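Local coordinates for RNA-binding protein RMD9, mitochondrial (Saccharomyces cerevisiae S288C, PDB 7A9X) that binds a dodecameric motif in the 3'-UTRs of mitochondrial mRNAs and takes part in their processing or stability, at residues P101-A105 / Y106-R110; I441-K444 / S445-S448. All blocks are in the same frame, centred on the assembly; numbering follows the deposited sequence.

The two contacts mark distant parts of one all-helical chain and lie on opposite sides of its centre, their centres about 56 Å apart and their nearest atoms about 40 Å apart. Interaction 1 comes first along the chain, where the loop after helix 78-97 turns into helix 105-128, ahead of the first assigned pentatricopeptide repeat. Interaction 2 follows more than 300 residues later, in the stretch assigned as PPR8, where helix 436-445 runs out into the loop before helix 454-470. One is the beginning of a helix and the other an end, and they share no helix. Each meets the same RNA, at nucleotides 3 and 11 of chain B, so they span much of the bound strand.

Interaction 1. Residues P101-A105 / Y106-R110; sequences PDFNA and YRVSR. With nucleotides of chain B.
Asn104 and Arg107 meet at the start of helix 105-128, where the asparagine is the N-cap: its OD1 accepts Arg107 N at 2.9 Å, with the N-H above the amide's carbonyl plane. Asparagine suits this place because its short amide can fold back over the first turn; with CG set between the backbone N and the carbonyl carbon (chi1 52°), OD1 is brought to the backbone N of Arg107. The tightly packed part is formed by Phe103 with Arg107 and Val108. The Phe103 ring takes Arg107 CB over one face, its CE2 lies 3.6 Å from Val108 CG2, and Phe47 of helix 41-48 meets it edge-to-face. Arg107 suits this border because its aliphatic stem, extended from CG to NE, runs past the ring and its polar end forms a salt bridge with Asp48. One turn on, the buried Ser109 sends both N and OG to Ala105 O, 2.9 Å and 2.7 Å away, from opposite faces of that carbonyl. Tyr106 is on the looser, exposed side: CG anti to the backbone N (chi1 -179°) swings its ring outward, and CE1 comes within 3.5 Å of C2 of A3 of chain B, the base lying at the ring's edge. Arg110 CG rests over one face of the same ring. A leucine in place of Asn104 would probably leave Arg107 N without its capping acceptor and let the first turn fray. The chemistry thus implies a helix start fixed by a side-chain cap and an apolar base, with an aromatic edge in van der Waals contact with the adenine.

Interaction 2. Residues I441-K444 / S445-S448; sequences ILLK and SLGS. With nucleotides of chain B.
This is a local contact at the C-terminal end of a helix: residues 441-448, which fall in the stretch assigned as PPR8, end helix 436-445 and carry the chain toward helix 454-470. Ser445 and Ile441 are tied twice, since Ser445 N and Ser445 OG both give hydrogens to Ile441 O, at 2.7 Å and 2.8 Å. The amide comes nearly along the C=O axis, while the hydroxyl stands above the carbonyl plane, brought there by a chi1 of -62° that sets OG anti to the carbonyl carbon. Serine suits this buried place, being small enough to sit against Leu408 and able to spend its hydroxyl on the helix itself. Beyond it the bonds shorten their span to three residues: Leu446 N reaches Leu443 O at 3.2 Å and Gly447 N reaches Lys444 O at 3.1 Å. A water donates to Lys444 O, 2.6 Å away, and also bonds Ser448 OG, linking the last turn to the loop. Leu442, Leu443 and Leu446 turn apolar chains onto helix 454-470, meeting Arg460, Trp461 and Glu456. The RNA lies along another side. Ile441 CG1 lies 3.4 Å from O4' of U11 of chain B, an apolar branch fitted against ribose. Lys444 CE lies 3.9 Å from O3' of the same nucleotide; the side chain also packs on an RNA phosphate, as suits a cationic residue, and makes a long, weak ion pair with Asp486. Bonding thus changes from i-to-i+4 to i-to-i+3 as the chain leaves the helix, in a helical-hairpin repeat of the pentatricopeptide kind, one side packed on the partner helix and another lining the RNA path.

Interaction 1. Residues P101-A105 / Y106-R110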
ATOM      1  N   PRO A 101      35.791  -4.986  16.784  1.00135.07           N
ATOM      2  CA  PRO A 101      36.341  -3.858  16.021  1.00134.77           C
ATOM      3  C   PRO A 101      36.413  -4.113  14.527  1.00132.61           C
ATOM      4  O   PRO A 101      36.402  -3.147  13.752  1.00135.99           O
ATOM      5  CB  PRO A 101      37.744  -3.681  16.619  1.00137.52           C
ATOM      6  CG  PRO A 101      38.112  -5.056  17.075  1.00139.15           C
ATOM      7  CD  PRO A 101      36.831  -5.701  17.545  1.00138.72           C
ATOM      8  N   ASP A 102      36.484  -5.372  14.097  1.00124.28           N
ATOM      9  CA  ASP A 102      36.520  -5.715  12.681  1.00116.00           C
ATOM     10  C   ASP A 102      35.152  -5.630  12.016  1.00111.44           C
ATOM     11  O   ASP A 102      35.007  -6.052  10.863  1.00105.36           O
ATOM     12  CB  ASP A 102      37.099  -7.119  12.495  1.00115.45           C
ATOM     13  CG  ASP A 102      38.536  -7.221  12.961  1.00125.45           C
ATOM     14  OD1 ASP A 102      39.103  -6.185  13.367  1.00129.37           O
ATOM     15  OD2 ASP A 102      39.096  -8.336  12.923  1.00130.42           O
ATOM     16  N   PHE A 103      34.148  -5.106  12.717  1.00110.82           N
ATOM     17  CA  PHE A 103      32.819  -4.906  12.144  1.00107.46           C
ATOM     18  C   PHE A 103      32.789  -3.549  11.438  1.00101.85           C
ATOM     19  O   PHE A 103      32.181  -2.577  11.888  1.00 99.68           O
ATOM     20  CB  PHE A 103      31.754  -5.015  13.227  1.00109.17           C
ATOM     21  CG  PHE A 103      30.426  -5.489  12.723  1.00104.03           C
ATOM     22  CD1 PHE A 103      30.316  -6.695  12.054  1.00103.98           C
ATOM     23  CD2 PHE A 103      29.284  -4.734  12.927  1.00100.62           C
ATOM     24  CE1 PHE A 103      29.094  -7.135  11.587  1.00102.77           C
ATOM     25  CE2 PHE A 103      28.059  -5.169  12.464  1.00 98.92           C
ATOM     26  CZ  PHE A 103      27.962  -6.370  11.794  1.00100.25           C
ATOM     27  N   ASN A 104      33.477  -3.512  10.298  1.00100.29           N
ATOM     28  CA  ASN A 104      33.729  -2.275   9.575  1.00100.42           C
ATOM     29  C   ASN A 104      32.427  -1.662   9.055  1.00 98.04           C
ATOM     30  O   ASN A 104      31.338  -2.232   9.173  1.00 94.63           O
ATOM     31  CB  ASN A 104      34.694  -2.528   8.417  1.00105.33           C
ATOM     32  CG  ASN A 104      34.247  -3.672   7.521  1.00106.99           C
ATOM     33  OD1 ASN A 104      33.150  -4.204   7.676  1.00109.63           O
ATOM     34  ND2 ASN A 104      35.098  -4.050   6.573  1.00107.97           N
ATOM     35  N   ALA A 105      32.559  -0.472   8.464  1.00 97.60           N
ATOM     36  CA  ALA A 105      31.399   0.202   7.895  1.00 90.50           C
ATOM     37  C   ALA A 105      30.817  -0.577   6.725  1.00 88.87           C
ATOM     38  O   ALA A 105      29.619  -0.468   6.440  1.00 87.52           O
ATOM     39  CB  ALA A 105      31.778   1.616   7.454  1.00 78.16           C
ATOM     40  N   TYR A 106      31.645  -1.369   6.041  1.00 88.19           N
ATOM     41  CA  TYR A 106      31.164  -2.161   4.914  1.00 86.51           C
ATOM     42  C   TYR A 106      30.161  -3.213   5.370  1.00 92.20           C
ATOM     43  O   TYR A 106      29.080  -3.347   4.785  1.00 92.16           O
ATOM     44  CB  TYR A 106      32.347  -2.814   4.198  1.00 86.28           C
ATOM     45  CG  TYR A 106      31.966  -3.643   2.992  1.00 87.19           C
ATOM     46  CD1 TYR A 106      31.721  -3.042   1.765  1.00 85.33           C
ATOM     47  CD2 TYR A 106      31.866  -5.027   3.076  1.00 87.71           C
ATOM     48  CE1 TYR A 106      31.378  -3.793   0.658  1.00 85.92           C
ATOM     49  CE2 TYR A 106      31.523  -5.788   1.972  1.00 88.15           C
ATOM     50  CZ  TYR A 106      31.280  -5.165   0.766  1.00 89.64           C
ATOM     51  OH  TYR A 106      30.939  -5.915  -0.336  1.00 93.40           O
ATOM     52  N   ARG A 107      30.501  -3.969   6.418  1.00 96.00           N
ATOM     53  CA  ARG A 107      29.606  -5.018   6.898  1.00 95.89           C
ATOM     54  C   ARG A 107      28.285  -4.440   7.391  1.00 90.63           C
ATOM     55  O   ARG A 107      27.217  -5.006   7.129  1.00 87.67           O
ATOM     56  CB  ARG A 107      30.287  -5.825   8.001  1.00 96.54           C
ATOM     57  CG  ARG A 107      31.340  -6.794   7.489  1.00 99.35           C
ATOM     58  CD  ARG A 107      31.951  -7.607   8.616  1.00106.31           C
ATOM     59  NE  ARG A 107      32.935  -8.564   8.118  1.00113.57           N
ATOM     60  CZ  ARG A 107      34.228  -8.295   7.961  1.00119.96           C
ATOM     61  NH1 ARG A 107      35.049  -9.227   7.499  1.00119.61           N
ATOM     62  NH2 ARG A 107      34.700  -7.093   8.264  1.00125.22           N
ATOM     63  N   VAL A 108      28.338  -3.316   8.108  1.00 84.37           N
ATOM     64  CA  VAL A 108      27.111  -2.674   8.568  1.00 79.16           C
ATOM     65  C   VAL A 108      26.293  -2.184   7.381  1.00 78.39           C
ATOM     66  O   VAL A 108      25.065  -2.332   7.350  1.00 73.66           O
ATOM     67  CB  VAL A 108      27.441  -1.528   9.542  1.00 79.51           C
ATOM     68  CG1 VAL A 108      26.166  -0.851  10.029  1.00 78.30           C
ATOM     69  CG2 VAL A 108      28.250  -2.048  10.719  1.00 83.01           C
ATOM     70  N   SER A 109      26.961  -1.606   6.381  1.00 81.58           N
ATOM     71  CA  SER A 109      26.258  -1.087   5.212  1.00 77.48           C
ATOM     72  C   SER A 109      25.594  -2.204   4.419  1.00 75.06           C
ATOM     73  O   SER A 109      24.465  -2.045   3.937  1.00 69.11           O
ATOM     74  CB  SER A 109      27.227  -0.304   4.327  1.00 79.52           C
ATOM     75  OG  SER A 109      27.772   0.803   5.024  1.00 80.15           O
ATOM     76  N   ARG A 110      26.279  -3.341   4.267  1.00 76.76           N
ATOM     77  CA  ARG A 110      25.680  -4.474   3.569  1.00 73.42           C
ATOM     78  C   ARG A 110      24.461  -5.003   4.312  1.00 75.82           C
ATOM     79  O   ARG A 110      23.501  -5.464   3.685  1.00 74.95           O
ATOM     80  CB  ARG A 110      26.717  -5.582   3.383  1.00 79.42           C
ATOM     81  CG  ARG A 110      27.902  -5.191   2.506  1.00 83.01           C
ATOM     82  CD  ARG A 110      27.661  -5.518   1.041  1.00 83.15           C
ATOM     83  NE  ARG A 110      27.836  -6.941   0.761  1.00 89.65           N
ATOM     84  CZ  ARG A 110      27.701  -7.490  -0.443  1.00 91.68           C
ATOM     85  NH1 ARG A 110      27.879  -8.795  -0.604  1.00 89.67           N
ATOM     86  NH2 ARG A 110      27.385  -6.736  -1.488  1.00 90.31           N
TER
ATOM     87  P     A B   3      26.153   4.092  -7.003  1.00 72.48           P
ATOM     88  OP1   A B   3      24.954   4.395  -7.828  1.00 71.14           O
ATOM     89  OP2   A B   3      26.484   4.952  -5.838  1.00 78.11           O
ATOM     90  O5'   A B   3      26.009   2.598  -6.475  1.00 74.74           O
ATOM     91  C5'   A B   3      25.704   1.535  -7.363  1.00 71.43           C
ATOM     92  C4'   A B   3      25.859   0.202  -6.682  1.00 71.56           C
ATOM     93  O4'   A B   3      27.239   0.024  -6.274  1.00 73.34           O
ATOM     94  C3'   A B   3      25.063   0.021  -5.399  1.00 71.50           C
ATOM     95  O3'   A B   3      23.716  -0.350  -5.648  1.00 69.80           O
ATOM     96  C2'   A B   3      25.865  -1.038  -4.651  1.00 75.59           C
ATOM     97  O2'   A B   3      25.574  -2.336  -5.149  1.00 77.29           O
ATOM     98  C1'   A B   3      27.297  -0.677  -5.051  1.00 76.48           C
ATOM     99  N9    A B   3      27.961   0.181  -4.053  1.00 82.62           N
ATOM    100  C8    A B   3      27.976   1.554  -3.998  1.00 83.25           C
ATOM    101  N7    A B   3      28.657   2.035  -2.987  1.00 83.33           N
ATOM    102  C5    A B   3      29.123   0.904  -2.332  1.00 84.40           C
ATOM    103  C6    A B   3      29.911   0.733  -1.180  1.00 84.63           C
ATOM    104  N6    A B   3      30.389   1.744  -0.453  1.00 79.18           N
ATOM    105  N1    A B   3      30.195  -0.531  -0.793  1.00 91.03           N
ATOM    106  C2    A B   3      29.717  -1.547  -1.521  1.00 92.96           C
ATOM    107  N3    A B   3      28.968  -1.515  -2.621  1.00 90.98           N
ATOM    108  C4    A B   3      28.702  -0.246  -2.976  1.00 86.63           C
TER

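Interaction 2. Residues I441-K444 / S445-S448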
ATOM      1  N   ILE A 441     -18.475  -7.892   0.885  1.00 66.67           N
ATOM      2  CA  ILE A 441     -19.028  -6.663   0.325  1.00 73.31           C
ATOM      3  C   ILE A 441     -20.500  -6.844  -0.020  1.00 74.93           C
ATOM      4  O   ILE A 441     -21.312  -5.931   0.173  1.00 70.99           O
ATOM      5  CB  ILE A 441     -18.208  -6.223  -0.901  1.00 67.93           C
ATOM      6  CG1 ILE A 441     -16.753  -5.970  -0.500  1.00 62.43           C
ATOM      7  CG2 ILE A 441     -18.811  -4.974  -1.523  1.00 63.15           C
ATOM      8  CD1 ILE A 441     -15.816  -5.848  -1.673  1.00 61.25           C
ATOM      9  N   LEU A 442     -20.868  -8.021  -0.537  1.00 75.14           N
ATOM     10  CA  LEU A 442     -22.267  -8.280  -0.864  1.00 82.19           C
ATOM     11  C   LEU A 442     -23.151  -8.178   0.374  1.00 89.58           C
ATOM     12  O   LEU A 442     -24.278  -7.675   0.302  1.00 97.30           O
ATOM     13  CB  LEU A 442     -22.406  -9.655  -1.519  1.00 83.46           C
ATOM     14  CG  LEU A 442     -21.969  -9.750  -2.983  1.00 84.91           C
ATOM     15  CD1 LEU A 442     -21.819 -11.200  -3.408  1.00 89.20           C
ATOM     16  CD2 LEU A 442     -22.968  -9.039  -3.879  1.00 84.80           C
ATOM     17  N   LEU A 443     -22.655  -8.643   1.522  1.00 85.42           N
ATOM     18  CA  LEU A 443     -23.390  -8.443   2.767  1.00 81.03           C
ATOM     19  C   LEU A 443     -23.403  -6.973   3.164  1.00 77.52           C
ATOM     20  O   LEU A 443     -24.451  -6.436   3.541  1.00 75.20           O
ATOM     21  CB  LEU A 443     -22.783  -9.293   3.883  1.00 80.04           C
ATOM     22  CG  LEU A 443     -23.400  -9.116   5.274  1.00 80.05           C
ATOM     23  CD1 LEU A 443     -24.881  -9.465   5.259  1.00 82.01           C
ATOM     24  CD2 LEU A 443     -22.661  -9.954   6.307  1.00 84.64           C
ATOM     25  N   LYS A 444     -22.248  -6.306   3.081  1.00 74.43           N
ATOM     26  CA  LYS A 444     -22.169  -4.893   3.433  1.00 74.34           C
ATOM     27  C   LYS A 444     -23.095  -4.045   2.571  1.00 74.41           C
ATOM     28  O   LYS A 444     -23.654  -3.051   3.051  1.00 73.48           O
ATOM     29  CB  LYS A 444     -20.724  -4.405   3.296  1.00 66.63           C
ATOM     30  CG  LYS A 444     -20.480  -2.975   3.759  1.00 65.93           C
ATOM     31  CD  LYS A 444     -19.095  -2.493   3.340  1.00 70.77           C
ATOM     32  CE  LYS A 444     -18.679  -1.238   4.092  1.00 75.31           C
ATOM     33  NZ  LYS A 444     -19.671  -0.136   3.983  1.00 89.99           N
ATOM     34  N   SER A 445     -23.278  -4.429   1.303  1.00 76.37           N
ATOM     35  CA  SER A 445     -24.071  -3.624   0.378  1.00 76.80           C
ATOM     36  C   SER A 445     -25.523  -3.497   0.824  1.00 77.57           C
ATOM     37  O   SER A 445     -26.188  -2.513   0.481  1.00 82.88           O
ATOM     38  CB  SER A 445     -24.002  -4.225  -1.026  1.00 76.88           C
ATOM     39  OG  SER A 445     -22.670  -4.228  -1.514  1.00 78.90           O
ATOM     40  N   LEU A 446     -26.031  -4.468   1.585  1.00 76.06           N
ATOM     41  CA  LEU A 446     -27.418  -4.416   2.027  1.00 82.42           C
ATOM     42  C   LEU A 446     -27.681  -3.252   2.973  1.00 82.18           C
ATOM     43  O   LEU A 446     -28.833  -2.824   3.102  1.00 83.74           O
ATOM     44  CB  LEU A 446     -27.801  -5.737   2.692  1.00 88.80           C
ATOM     45  CG  LEU A 446     -27.696  -6.974   1.793  1.00 91.02           C
ATOM     46  CD1 LEU A 446     -28.148  -8.218   2.536  1.00 96.95           C
ATOM     47  CD2 LEU A 446     -28.502  -6.783   0.518  1.00 89.22           C
ATOM     48  N   GLY A 447     -26.650  -2.731   3.630  1.00 75.10           N
ATOM     49  CA  GLY A 447     -26.786  -1.571   4.482  1.00 73.51           C
ATOM     50  C   GLY A 447     -26.965  -0.249   3.768  1.00 80.06           C
ATOM     51  O   GLY A 447     -27.204   0.768   4.424  1.00 79.20           O
ATOM     52  N   SER A 448     -26.856  -0.224   2.438  1.00 75.16           N
ATOM     53  CA  SER A 448     -27.043   0.994   1.663  1.00 75.62           C
ATOM     54  C   SER A 448     -28.367   1.045   0.917  1.00 84.68           C
ATOM     55  O   SER A 448     -28.642   2.051   0.255  1.00 76.47           O
ATOM     56  CB  SER A 448     -25.896   1.165   0.654  1.00 72.80           C
ATOM     57  OG  SER A 448     -24.658   1.383   1.316  1.00 76.22           O
TER
ATOM     58  P     U B  11     -12.660  -0.965   0.637  1.00 68.38           P
ATOM     59  OP1   U B  11     -13.637   0.154   0.715  1.00 64.04           O
ATOM     60  OP2   U B  11     -11.267  -0.745   1.102  1.00 63.43           O
ATOM     61  O5'   U B  11     -13.258  -2.208   1.436  1.00 64.26           O
ATOM     62  C5'   U B  11     -14.597  -2.631   1.238  1.00 64.61           C
ATOM     63  C4'   U B  11     -14.883  -3.917   1.969  1.00 66.48           C
ATOM     64  O4'   U B  11     -14.136  -5.006   1.362  1.00 69.78           O
ATOM     65  C3'   U B  11     -14.468  -3.962   3.431  1.00 66.79           C
ATOM     66  O3'   U B  11     -15.389  -3.319   4.292  1.00 71.97           O
ATOM     67  C2'   U B  11     -14.325  -5.455   3.687  1.00 66.50           C
ATOM     68  O2'   U B  11     -15.597  -6.062   3.854  1.00 71.05           O
ATOM     69  C1'   U B  11     -13.740  -5.929   2.356  1.00 69.34           C
ATOM     70  N1    U B  11     -12.263  -5.977   2.387  1.00 69.68           N
ATOM     71  C2    U B  11     -11.658  -7.023   3.061  1.00 73.77           C
ATOM     72  O2    U B  11     -12.281  -7.905   3.627  1.00 71.88           O
ATOM     73  N3    U B  11     -10.285  -7.000   3.041  1.00 75.04           N
ATOM     74  C4    U B  11      -9.479  -6.058   2.434  1.00 72.83           C
ATOM     75  O4    U B  11      -8.255  -6.169   2.506  1.00 72.06           O
ATOM     76  C5    U B  11     -10.181  -5.010   1.761  1.00 63.37           C
ATOM     77  C6    U B  11     -11.516  -5.007   1.762  1.00 63.79           C
TER
HETATM   78  O   HOH W   1     -22.969  -0.696   2.327  1.00 70.89           O